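Side-chain contacts in prolyl-tRNA synthetase (Giardia lamblia ATCC 50803, PDB 3IAL), which probably charges tRNA(Pro) with L-proline at the expense of ATP, and is captured here with the reaction intermediate prolyl-adenylate: residues A30-D33 / L37-R40; F55-A60 / R276-A281; T196-S199 / C203-G206. All blocks are in the same frame, centred on the assembly; numbering follows the deposited sequence. Where two conformers were deposited one is given.

Contact 1 of 3, residues A30-D33 / L37-R40; sequences AIMD and LVDR
Met32, in the last turns of helix 24-34, meets Leu37 and Val38 where the chain turns from that helix into the short strand 38-39, a helix-to-strand connection at the N-terminal end of this class II synthetase. It illustrates how the chain leaving a helix can fold back on its last turn, with one backbone bond and the packing of Met32 against Leu37 and Val38.

The polar part is brief. Leu37 N donates to Met32 O at 2.9 Å, reaching five residues back to a carbonyl near the end of the helix. The hydrogen lies nearly in line with its donor and acceptor (159° at H). Met32 O, near the C-terminal end of the helix, is thus paired by the first residue of the incoming segment.

The apolar part divides Met32 between its two neighbours. Its CG stands anti to the carbonyl carbon (chi1 -73°), and the chain then bends at both later torsions, so that different atoms of one side chain serve different partners. The near end, CB, rests 3.8 Å from CG2 of Val38, with SD following at 4.0 Å from the same methyl. CB of Leu37 points toward the helix, and its side chain crosses Met32 at about a right angle.

Farther out, Leu282 of helix 276-285 packs on both Met32 and Leu37, while Tyr53 of helix 52-71 also touches Leu37. Backbone bonds of Leu37 with Arg51 and of Asp39 with Val49 join the segment to the neighbouring strand region, and Asp39 OD2 bonds Trp134 NE1 of the second subunit. The terminal methyl contact closes the packing: CE of Met32 lies 3.6 Å from CD1 of Leu37.

Contact 2 of 3, residues F55-A60 / R276-A281; sequences FFMENA and RVLACA. With PR8 (5'-O-[(R)-hydroxy{[(2S)-pyrrolidin-2-ylcarbonyl]oxy}phosphoryl]adenosine), chain H.
Motif 3 of the class II synthetases, a strand followed by a helix that carries an arginine for the adenine of ATP, contributes helix 276-285 to this contact, where Leu278 packs on Met57 and Glu58. Their helix, 52-71, is the long helix of motif 1, so the pair shows how two class-defining elements meet behind an active site.

Leu278 is the wedge. Its CG lies anti to the backbone N (chi1 -179°), which carries the branched end across to the motif 1 helix. There CD1 presses on Met57 CB at 3.4 Å, tighter than ordinary carbon contact, and also touches SD from the same methionine at 3.9 Å. The two side chains cross at about a right angle. CD2, the other methyl, fits between Met57 CB and the carboxylate oxygen OE1 of Glu58, about 4.0 Å from each.

Glu58 adds a polar link through water. Bent at chi2 (68°), it brings OE1 within 2.9 Å of a water that donates to it, and this water accepts from Leu278 N at 3.1 Å. That N-H lies in the first turn of its helix, so the water satisfies this backbone donor and passes the link on to Glu58 OE1, and the helix start would probably help stabilise negative charge on Glu58. Its other oxygen, OE2, is held by His169 ND1.

On the far side of the motif 3 helix, Arg276 extends to prolyl-adenylate. NE bonds Ile163 O and NH1 bonds Gln237 O; these two carbonyls would fix the rotation of the guanidinium. Ser274 OG, itself bonded to the ligand, receives Arg276 N. With one face toward the adenine, the guanidinium plane lies 3.6 Å beneath PR8 C4, which sits out toward its rim.

Contact 3 of 3, residues T196-S199 / C203-G206; sequences TIFS and CFKG
Phe198 and Ser199, near the end of helix 180-201, receive the chain back as Cys203 and Phe204 after a few residues. Cys203 is the first residue to leave helical geometry, and its positive phi puts it in the left-handed region. The contact is an example of a helix C-terminus closed by the loop leading into strand 207-211, within the class II catalytic core.

Backbone acceptors of the last turns are met from the loop. Phe204 N gives Phe198 O a nearly straight bond of 3.0 Å (174° at H), though the donor stands tilted from the carbonyl plane. Cys203 N reaches Ser199 O in a weak, bent bond of 3.2 Å. In the reverse direction, Ser199 donates OG to Phe204 O at 2.8 Å. Helix and loop therefore each provide both a donor and an acceptor.

The Phe204 ring lies over one of these acceptors, Phe198 O, and packs against the Phe198 ring. Phe204 adopts chi1 74°, with CG wedged between its backbone N and carbonyl carbon, which turns the ring back over the helix end. CE1 comes 3.7 Å from Phe198 CD2; the planes are 29° apart and so far slid that they scarcely overlap. Phe198 CB approaches the Phe204 face as a CH-pi contact, and Phe198 O sits toward the rim of that face. Val277 touches Phe198, while Cys280 and Ile284 touch Phe204, joining the pair to helix 276-285.

The chemistry implies a mutually locked turn: Phe198 O and Phe204 O, two acceptors 3.2 Å apart, each take a hydrogen from the other segment, which would offset their mutual repulsion, and a residue that gives a backbone bond also roofs it with its ring.

Overall arrangement
From the N terminus, contact 1 closes a tight local turn between helix 24-34 and strand 38-39, and is complete before helix 52-71 begins. Contact 2 then opens on that helix and closes only at helix 276-285, enclosing a long loop that holds most of the catalytic core. Contact 3 is nested inside it, another short turn, at the end of helix 180-201. Contact 2 lies physically between the others: Leu37 CD2 meets Met57 CE at 3.7 Å, and Cys280 CB meets Phe204 CZ at 3.6 Å. Contacts 1 and 3 do not touch, their nearest atoms being about 13 Å apart, so helices 52-71 and 276-285 bridge the two turns.

Contact 1 of 3, residues A30-D33 / L37-R40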
ATOM      1  N   ALA B  30      27.485   0.057   0.998  1.00 28.12           N
ATOM      2  CA  ALA B  30      27.813  -0.806  -0.131  1.00 26.64           C
ATOM      3  C   ALA B  30      26.683  -1.825  -0.414  1.00 26.16           C
ATOM      4  O   ALA B  30      26.292  -2.022  -1.567  1.00 27.25           O
ATOM      5  CB  ALA B  30      29.147  -1.521   0.104  1.00 26.13           C
ATOM      6  N   ILE B  31      26.143  -2.452   0.626  1.00 23.73           N
ATOM      7  CA  ILE B  31      25.057  -3.412   0.416  1.00 23.60           C
ATOM      8  C   ILE B  31      23.791  -2.734  -0.145  1.00 24.54           C
ATOM      9  O   ILE B  31      23.100  -3.334  -0.960  1.00 25.07           O
ATOM     10  CB  ILE B  31      24.746  -4.268   1.678  1.00 23.38           C
ATOM     11  CG1 ILE B  31      24.033  -5.572   1.284  1.00 25.55           C
ATOM     12  CG2 ILE B  31      23.907  -3.476   2.691  1.00 21.10           C
ATOM     13  CD1 ILE B  31      24.721  -6.363   0.141  1.00 23.91           C
ATOM     14  N   MET B  32      23.509  -1.488   0.259  1.00 26.66           N
ATOM     15  CA  MET B  32      22.361  -0.734  -0.285  1.00 28.14           C
ATOM     16  C   MET B  32      22.440  -0.675  -1.802  1.00 29.53           C
ATOM     17  O   MET B  32      21.437  -0.898  -2.493  1.00 29.27           O
ATOM     18  CB  MET B  32      22.309   0.711   0.233  1.00 29.28           C
ATOM     19  CG  MET B  32      21.877   0.919   1.673  1.00 29.99           C
ATOM     20  SD  MET B  32      20.222   0.342   2.072  1.00 30.83           S
ATOM     21  CE  MET B  32      20.628  -1.153   2.964  1.00 27.86           C
ATOM     22  N   ASP B  33      23.640  -0.387  -2.307  1.00 29.43           N
ATOM     23  CA  ASP B  33      23.879  -0.296  -3.745  1.00 30.70           C
ATOM     24  C   ASP B  33      24.002  -1.660  -4.430  1.00 29.28           C
ATOM     25  O   ASP B  33      23.299  -1.928  -5.407  1.00 28.48           O
ATOM     26  CB  ASP B  33      25.124   0.553  -4.023  1.00 32.53           C
ATOM     27  CG  ASP B  33      24.969   2.002  -3.551  1.00 38.22           C
ATOM     28  OD1 ASP B  33      23.857   2.383  -3.108  1.00 44.88           O
ATOM     29  OD2 ASP B  33      25.962   2.759  -3.619  1.00 44.60           O
ATOM     30  N   LEU B  37      18.935  -2.052  -3.514  1.00 26.86           N
ATOM     31  CA  LEU B  37      17.818  -1.852  -2.593  1.00 25.77           C
ATOM     32  C   LEU B  37      17.241  -0.446  -2.751  1.00 26.17           C
ATOM     33  O   LEU B  37      16.031  -0.264  -2.805  1.00 29.28           O
ATOM     34  CB  LEU B  37      18.286  -2.044  -1.150  1.00 24.42           C
ATOM     35  CG  LEU B  37      18.819  -3.430  -0.787  1.00 27.72           C
ATOM     36  CD1 LEU B  37      19.078  -3.528   0.722  1.00 24.39           C
ATOM     37  CD2 LEU B  37      17.855  -4.510  -1.250  1.00 22.94           C
ATOM     38  N   VAL B  38      18.136   0.533  -2.800  1.00 27.00           N
ATOM     39  CA  VAL B  38      17.785   1.933  -2.937  1.00 28.55           C
ATOM     40  C   VAL B  38      18.720   2.594  -3.941  1.00 28.56           C
ATOM     41  O   VAL B  38      19.758   2.036  -4.312  1.00 27.45           O
ATOM     42  CB  VAL B  38      17.920   2.685  -1.599  1.00 29.13           C
ATOM     43  CG1 VAL B  38      16.980   2.098  -0.551  1.00 29.02           C
ATOM     44  CG2 VAL B  38      19.359   2.651  -1.116  1.00 29.60           C
ATOM     45  N   ASP B  39      18.336   3.777  -4.393  1.00 27.53           N
ATOM     46  CA  ASP B  39      19.228   4.601  -5.177  1.00 27.03           C
ATOM     47  C   ASP B  39      19.266   6.019  -4.603  1.00 29.32           C
ATOM     48  O   ASP B  39      18.270   6.742  -4.648  1.00 28.71           O
ATOM     49  CB  ASP B  39      18.818   4.603  -6.646  1.00 25.72           C
ATOM     50  CG  ASP B  39      19.960   4.993  -7.550  1.00 27.08           C
ATOM     51  OD1 ASP B  39      20.740   5.877  -7.137  1.00 24.41           O
ATOM     52  OD2 ASP B  39      20.088   4.413  -8.648  1.00 21.65           O
ATOM     53  N   ARG B  40      20.438   6.390  -4.080  1.00 30.70           N
ATOM     54  CA  ARG B  40      20.673   7.687  -3.432  0.60 31.65           C
ATOM     55  C   ARG B  40      20.950   8.807  -4.430  1.00 31.29           C
ATOM     56  O   ARG B  40      21.034   9.971  -4.047  1.00 29.96           O
ATOM     57  CB  ARG B  40      21.882   7.612  -2.482  0.60 32.66           C
ATOM     58  CG  ARG B  40      21.812   6.533  -1.421  0.60 35.38           C
ATOM     59  CD  ARG B  40      23.105   6.461  -0.615  0.60 35.79           C
ATOM     60  NE  ARG B  40      23.213   7.526   0.386  0.60 36.39           N
ATOM     61  CZ  ARG B  40      24.199   7.629   1.279  0.60 34.89           C
ATOM     62  NH1 ARG B  40      25.188   6.741   1.306  0.60 34.10           N
ATOM     63  NH2 ARG B  40      24.200   8.627   2.153  0.60 36.08           N
TER

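Contact 2 of 3, residues F55-A60 / R276-A281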
ATOM      1  N   PHE B  55      12.061  -2.315  -2.280  1.00 25.17           N
ATOM      2  CA  PHE B  55      10.673  -1.944  -1.972  1.00 25.43           C
ATOM      3  C   PHE B  55       9.804  -3.143  -1.587  1.00 24.04           C
ATOM      4  O   PHE B  55       8.895  -3.003  -0.777  1.00 24.70           O
ATOM      5  CB  PHE B  55       9.975  -1.181  -3.099  1.00 25.64           C
ATOM      6  CG  PHE B  55       8.665  -0.583  -2.663  1.00 25.93           C
ATOM      7  CD1 PHE B  55       8.649   0.472  -1.762  1.00 28.21           C
ATOM      8  CD2 PHE B  55       7.454  -1.124  -3.077  1.00 27.74           C
ATOM      9  CE1 PHE B  55       7.442   1.013  -1.315  1.00 31.81           C
ATOM     10  CE2 PHE B  55       6.239  -0.577  -2.639  1.00 26.69           C
ATOM     11  CZ  PHE B  55       6.240   0.492  -1.763  1.00 25.98           C
ATOM     12  N   PHE B  56      10.074  -4.313  -2.162  1.00 23.28           N
ATOM     13  CA  PHE B  56       9.330  -5.514  -1.790  1.00 24.56           C
ATOM     14  C   PHE B  56       9.411  -5.789  -0.278  1.00 25.27           C
ATOM     15  O   PHE B  56       8.431  -6.212   0.331  1.00 25.41           O
ATOM     16  CB  PHE B  56       9.812  -6.750  -2.559  1.00 25.04           C
ATOM     17  CG  PHE B  56       9.124  -8.001  -2.127  1.00 25.25           C
ATOM     18  CD1 PHE B  56       8.026  -8.472  -2.822  1.00 30.52           C
ATOM     19  CD2 PHE B  56       9.515  -8.660  -0.969  1.00 23.72           C
ATOM     20  CE1 PHE B  56       7.353  -9.597  -2.400  1.00 29.68           C
ATOM     21  CE2 PHE B  56       8.842  -9.791  -0.539  1.00 28.73           C
ATOM     22  CZ  PHE B  56       7.757 -10.258  -1.258  1.00 27.13           C
ATOM     23  N   MET B  57      10.584  -5.554   0.306  1.00 24.42           N
ATOM     24  CA  MET B  57      10.813  -5.787   1.737  1.00 23.43           C
ATOM     25  C   MET B  57      10.021  -4.801   2.597  1.00 23.42           C
ATOM     26  O   MET B  57       9.391  -5.188   3.577  1.00 23.57           O
ATOM     27  CB  MET B  57      12.297  -5.646   2.061  1.00 21.57           C
ATOM     28  CG  MET B  57      13.233  -6.557   1.232  1.00 22.60           C
ATOM     29  SD  MET B  57      14.970  -6.127   1.439  1.00 25.61           S
ATOM     30  CE  MET B  57      15.737  -7.157   0.151  1.00 20.55           C
ATOM     31  N   GLU B  58      10.062  -3.530   2.211  1.00 25.94           N
ATOM     32  CA  GLU B  58       9.370  -2.453   2.923  1.00 26.67           C
ATOM     33  C   GLU B  58       7.872  -2.669   2.876  1.00 27.59           C
ATOM     34  O   GLU B  58       7.180  -2.547   3.891  1.00 26.15           O
ATOM     35  CB  GLU B  58       9.702  -1.095   2.286  1.00 25.35           C
ATOM     36  CG  GLU B  58       8.959   0.094   2.896  1.00 29.02           C
ATOM     37  CD  GLU B  58       9.386   0.414   4.317  1.00 29.43           C
ATOM     38  OE1 GLU B  58      10.405  -0.144   4.800  1.00 26.62           O
ATOM     39  OE2 GLU B  58       8.699   1.247   4.946  1.00 25.09           O
ATOM     40  N   ASN B  59       7.379  -2.980   1.685  1.00 27.42           N
ATOM     41  CA  ASN B  59       5.963  -3.223   1.485  1.00 28.08           C
ATOM     42  C   ASN B  59       5.495  -4.428   2.296  1.00 29.11           C
ATOM     43  O   ASN B  59       4.407  -4.405   2.869  1.00 28.45           O
ATOM     44  CB  ASN B  59       5.673  -3.447   0.011  1.00 28.91           C
ATOM     45  CG  ASN B  59       4.196  -3.384  -0.307  1.00 34.01           C
ATOM     46  OD1 ASN B  59       3.635  -4.324  -0.865  1.00 40.71           O
ATOM     47  ND2 ASN B  59       3.556  -2.277   0.055  1.00 28.99           N
ATOM     48  N   ALA B  60       6.332  -5.462   2.368  1.00 27.99           N
ATOM     49  CA  ALA B  60       6.000  -6.659   3.141  1.00 26.13           C
ATOM     50  C   ALA B  60       5.905  -6.345   4.627  1.00 24.60           C
ATOM     51  O   ALA B  60       5.006  -6.834   5.310  1.00 27.45           O
ATOM     52  CB  ALA B  60       7.021  -7.759   2.892  1.00 26.43           C
ATOM     53  N   ARG B 276      13.210   2.253   9.148  1.00 24.90           N
ATOM     54  CA  ARG B 276      14.198   1.808  10.140  1.00 25.29           C
ATOM     55  C   ARG B 276      14.040   0.349  10.570  1.00 25.01           C
ATOM     56  O   ARG B 276      15.017  -0.285  10.948  1.00 24.68           O
ATOM     57  CB  ARG B 276      14.138   2.700  11.382  1.00 24.65           C
ATOM     58  CG  ARG B 276      14.662   4.079  11.131  1.00 25.38           C
ATOM     59  CD  ARG B 276      14.601   4.904  12.384  1.00 24.30           C
ATOM     60  NE  ARG B 276      15.421   6.096  12.266  1.00 24.41           N
ATOM     61  CZ  ARG B 276      15.658   6.952  13.246  1.00 29.90           C
ATOM     62  NH1 ARG B 276      15.131   6.766  14.458  1.00 28.64           N
ATOM     63  NH2 ARG B 276      16.441   8.001  13.009  1.00 32.24           N
ATOM     64  N   VAL B 277      12.816  -0.174  10.538  1.00 25.90           N
ATOM     65  CA  VAL B 277      12.572  -1.589  10.846  1.00 24.90           C
ATOM     66  C   VAL B 277      13.328  -2.468   9.839  1.00 26.63           C
ATOM     67  O   VAL B 277      14.032  -3.409  10.230  1.00 24.67           O
ATOM     68  CB  VAL B 277      11.071  -1.939  10.817  1.00 25.32           C
ATOM     69  CG1 VAL B 277      10.845  -3.409  11.178  1.00 22.15           C
ATOM     70  CG2 VAL B 277      10.279  -1.036  11.763  1.00 26.97           C
ATOM     71  N   LEU B 278      13.193  -2.134   8.551  1.00 24.64           N
ATOM     72  CA  LEU B 278      13.929  -2.810   7.485  1.00 24.07           C
ATOM     73  C   LEU B 278      15.437  -2.627   7.682  1.00 25.73           C
ATOM     74  O   LEU B 278      16.194  -3.587   7.588  1.00 27.78           O
ATOM     75  CB  LEU B 278      13.495  -2.292   6.109  1.00 22.39           C
ATOM     76  CG  LEU B 278      14.143  -2.912   4.867  1.00 24.30           C
ATOM     77  CD1 LEU B 278      13.862  -4.408   4.804  1.00 19.31           C
ATOM     78  CD2 LEU B 278      13.666  -2.214   3.584  1.00 23.67           C
ATOM     79  N   ALA B 279      15.865  -1.405   7.979  1.00 25.53           N
ATOM     80  CA  ALA B 279      17.273  -1.145   8.287  1.00 27.37           C
ATOM     81  C   ALA B 279      17.804  -2.136   9.332  1.00 28.03           C
ATOM     82  O   ALA B 279      18.874  -2.720   9.143  1.00 26.14           O
ATOM     83  CB  ALA B 279      17.470   0.281   8.762  1.00 26.62           C
ATOM     84  N   CYS B 280      17.050  -2.329  10.415  1.00 28.29           N
ATOM     85  CA  CYS B 280      17.444  -3.247  11.499  1.00 29.77           C
ATOM     86  C   CYS B 280      17.586  -4.696  11.024  1.00 29.31           C
ATOM     87  O   CYS B 280      18.625  -5.314  11.217  1.00 28.78           O
ATOM     88  CB  CYS B 280      16.442  -3.196  12.655  1.00 30.79           C
ATOM     89  SG  CYS B 280      16.509  -1.694  13.646  1.00 28.49           S
ATOM     90  N   ALA B 281      16.539  -5.216  10.396  1.00 30.74           N
ATOM     91  CA  ALA B 281      16.517  -6.595   9.899  1.00 30.69           C
ATOM     92  C   ALA B 281      17.670  -6.880   8.944  1.00 31.47           C
ATOM     93  O   ALA B 281      18.288  -7.942   9.017  1.00 30.13           O
ATOM     94  CB  ALA B 281      15.206  -6.878   9.210  1.00 30.65           C
TER
HETATM   95  C   PR8 H 601       5.806   9.602  16.012  1.00 41.68           C
HETATM   96  N   PR8 H 601       3.628  10.349  15.280  1.00 37.95           N
HETATM   97  O   PR8 H 601       6.218  10.285  15.072  1.00 39.80           O
HETATM   98  P   PR8 H 601       8.142   8.896  16.485  0.70 54.76           P
HETATM   99  N1  PR8 H 601      14.201   8.468   8.903  0.70 38.84           N
HETATM  100  C2  PR8 H 601      13.674   7.254   9.022  0.70 36.35           C
HETATM  101  N3  PR8 H 601      12.846   6.933  10.019  0.70 36.19           N
HETATM  102  C4  PR8 H 601      12.511   7.825  10.950  0.70 40.17           C
HETATM  103  C5  PR8 H 601      13.050   9.105  10.863  0.70 44.07           C
HETATM  104  C6  PR8 H 601      13.908   9.418   9.812  0.70 44.75           C
HETATM  105  N6  PR8 H 601      14.426  10.642   9.710  0.70 47.85           N
HETATM  106  N7  PR8 H 601      12.577   9.805  11.887  0.70 45.67           N
HETATM  107  C8  PR8 H 601      11.774   9.007  12.594  0.70 49.61           C
HETATM  108  N9  PR8 H 601      11.733   7.791  12.032  0.70 48.94           N
HETATM  109  CA  PR8 H 601       4.305   9.495  16.272  1.00 37.84           C
HETATM  110  CB  PR8 H 601       3.858   8.067  16.005  1.00 35.99           C
HETATM  111  CD  PR8 H 601       2.574   9.551  14.663  1.00 37.80           C
HETATM  112  CG  PR8 H 601       3.171   8.138  14.634  1.00 35.60           C
HETATM  113  C1' PR8 H 601      10.937   6.635  12.556  0.70 52.31           C
HETATM  114  O10 PR8 H 601       6.582   8.919  16.897  1.00 43.66           O
HETATM  115  O1P PR8 H 601       8.820  10.204  16.676  0.70 56.60           O
HETATM  116  C2' PR8 H 601      11.479   6.103  13.905  0.70 54.66           C
HETATM  117  O2' PR8 H 601      11.424   4.668  13.923  0.70 47.98           O
HETATM  118  O2P PR8 H 601       8.803   7.775  17.427  0.70 58.29           O
HETATM  119  C3' PR8 H 601      10.460   6.608  14.899  0.70 55.14           C
HETATM  120  O3' PR8 H 601      10.454   5.784  16.067  0.70 53.41           O
HETATM  121  C4' PR8 H 601       9.221   6.348  14.062  0.70 55.14           C
HETATM  122  O4' PR8 H 601       9.559   7.040  12.839  0.70 53.59           O
HETATM  123  C5' PR8 H 601       8.016   6.940  14.761  0.70 54.00           C
HETATM  124  O5' PR8 H 601       8.211   8.323  14.984  0.70 54.92           O
HETATM  125  O   HOH W   1      10.514  -0.846   7.570  1.00 24.88           O

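Contact 3 of 3, residues T196-S199 / C203-G206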
ATOM      1  N   THR B 196       5.460  -9.041  17.209  1.00 32.17           N
ATOM      2  CA  THR B 196       5.169  -9.870  16.044  1.00 31.95           C
ATOM      3  C   THR B 196       6.024  -9.499  14.833  1.00 31.35           C
ATOM      4  O   THR B 196       6.573 -10.374  14.159  1.00 31.10           O
ATOM      5  CB  THR B 196       3.687  -9.757  15.622  1.00 32.10           C
ATOM      6  OG1 THR B 196       2.853 -10.166  16.712  1.00 33.10           O
ATOM      7  CG2 THR B 196       3.409 -10.631  14.406  1.00 26.06           C
ATOM      8  N   ILE B 197       6.120  -8.209  14.537  1.00 30.63           N
ATOM      9  CA  ILE B 197       6.870  -7.772  13.354  1.00 30.46           C
ATOM     10  C   ILE B 197       8.358  -7.976  13.560  1.00 27.41           C
ATOM     11  O   ILE B 197       9.023  -8.628  12.753  1.00 27.89           O
ATOM     12  CB  ILE B 197       6.634  -6.284  13.022  1.00 29.94           C
ATOM     13  CG1 ILE B 197       5.173  -6.023  12.671  1.00 30.39           C
ATOM     14  CG2 ILE B 197       7.520  -5.846  11.859  1.00 27.93           C
ATOM     15  CD1 ILE B 197       4.785  -4.536  12.756  1.00 26.45           C
ATOM     16  N   PHE B 198       8.876  -7.410  14.645  1.00 28.57           N
ATOM     17  CA  PHE B 198      10.322  -7.346  14.885  1.00 27.25           C
ATOM     18  C   PHE B 198      10.907  -8.733  15.181  1.00 29.83           C
ATOM     19  O   PHE B 198      11.923  -9.123  14.602  1.00 29.94           O
ATOM     20  CB  PHE B 198      10.632  -6.446  16.084  1.00 28.90           C
ATOM     21  CG  PHE B 198      10.439  -4.956  15.844  1.00 30.22           C
ATOM     22  CD1 PHE B 198       9.590  -4.461  14.858  1.00 26.59           C
ATOM     23  CD2 PHE B 198      11.094  -4.044  16.672  1.00 30.76           C
ATOM     24  CE1 PHE B 198       9.416  -3.078  14.689  1.00 30.98           C
ATOM     25  CE2 PHE B 198      10.935  -2.669  16.503  1.00 30.87           C
ATOM     26  CZ  PHE B 198      10.089  -2.185  15.512  1.00 29.06           C
ATOM     27  N   SER B 199      10.272  -9.459  16.105  1.00 30.00           N
ATOM     28  CA  SER B 199      10.830 -10.708  16.647  1.00 30.76           C
ATOM     29  C   SER B 199      10.299 -11.984  15.980  1.00 30.14           C
ATOM     30  O   SER B 199      11.085 -12.780  15.473  1.00 30.63           O
ATOM     31  CB  SER B 199      10.613 -10.772  18.161  1.00 30.60           C
ATOM     32  OG  SER B 199      11.381  -9.767  18.811  1.00 30.93           O
ATOM     33  N   CYS B 203      12.925 -11.638  13.185  1.00 30.94           N
ATOM     34  CA  CYS B 203      13.947 -12.333  13.970  1.00 30.35           C
ATOM     35  C   CYS B 203      14.995 -11.454  14.645  1.00 29.54           C
ATOM     36  O   CYS B 203      16.149 -11.864  14.763  1.00 30.73           O
ATOM     37  CB  CYS B 203      14.660 -13.365  13.091  1.00 30.82           C
ATOM     38  SG  CYS B 203      13.556 -14.535  12.318  1.00 30.37           S
ATOM     39  N   PHE B 204      14.613 -10.259  15.094  1.00 29.32           N
ATOM     40  CA  PHE B 204      15.517  -9.428  15.907  1.00 27.24           C
ATOM     41  C   PHE B 204      14.813  -8.837  17.134  1.00 26.94           C
ATOM     42  O   PHE B 204      13.601  -8.958  17.290  1.00 30.10           O
ATOM     43  CB  PHE B 204      16.212  -8.345  15.061  1.00 28.26           C
ATOM     44  CG  PHE B 204      15.318  -7.199  14.658  1.00 26.41           C
ATOM     45  CD1 PHE B 204      15.126  -6.119  15.506  1.00 24.46           C
ATOM     46  CD2 PHE B 204      14.682  -7.197  13.418  1.00 27.63           C
ATOM     47  CE1 PHE B 204      14.305  -5.053  15.134  1.00 26.02           C
ATOM     48  CE2 PHE B 204      13.853  -6.136  13.042  1.00 27.43           C
ATOM     49  CZ  PHE B 204      13.668  -5.066  13.897  1.00 25.11           C
ATOM     50  N   LYS B 205      15.600  -8.215  18.000  1.00 27.23           N
ATOM     51  CA  LYS B 205      15.147  -7.738  19.296  1.00 29.19           C
ATOM     52  C   LYS B 205      15.525  -6.272  19.461  1.00 27.94           C
ATOM     53  O   LYS B 205      16.533  -5.820  18.927  1.00 26.01           O
ATOM     54  CB  LYS B 205      15.833  -8.566  20.393  1.00 31.97           C
ATOM     55  CG  LYS B 205      15.249  -8.388  21.765  1.00 38.37           C
ATOM     56  CD  LYS B 205      15.974  -9.227  22.784  1.00 39.23           C
ATOM     57  CE  LYS B 205      15.562  -8.831  24.201  1.00 44.03           C
ATOM     58  NZ  LYS B 205      16.271  -9.660  25.236  1.00 46.66           N
ATOM     59  N   GLY B 206      14.716  -5.540  20.214  1.00 27.02           N
ATOM     60  CA  GLY B 206      15.022  -4.168  20.580  1.00 27.59           C
ATOM     61  C   GLY B 206      14.843  -3.988  22.072  1.00 27.81           C
ATOM     62  O   GLY B 206      14.134  -4.764  22.705  1.00 27.73           O
TER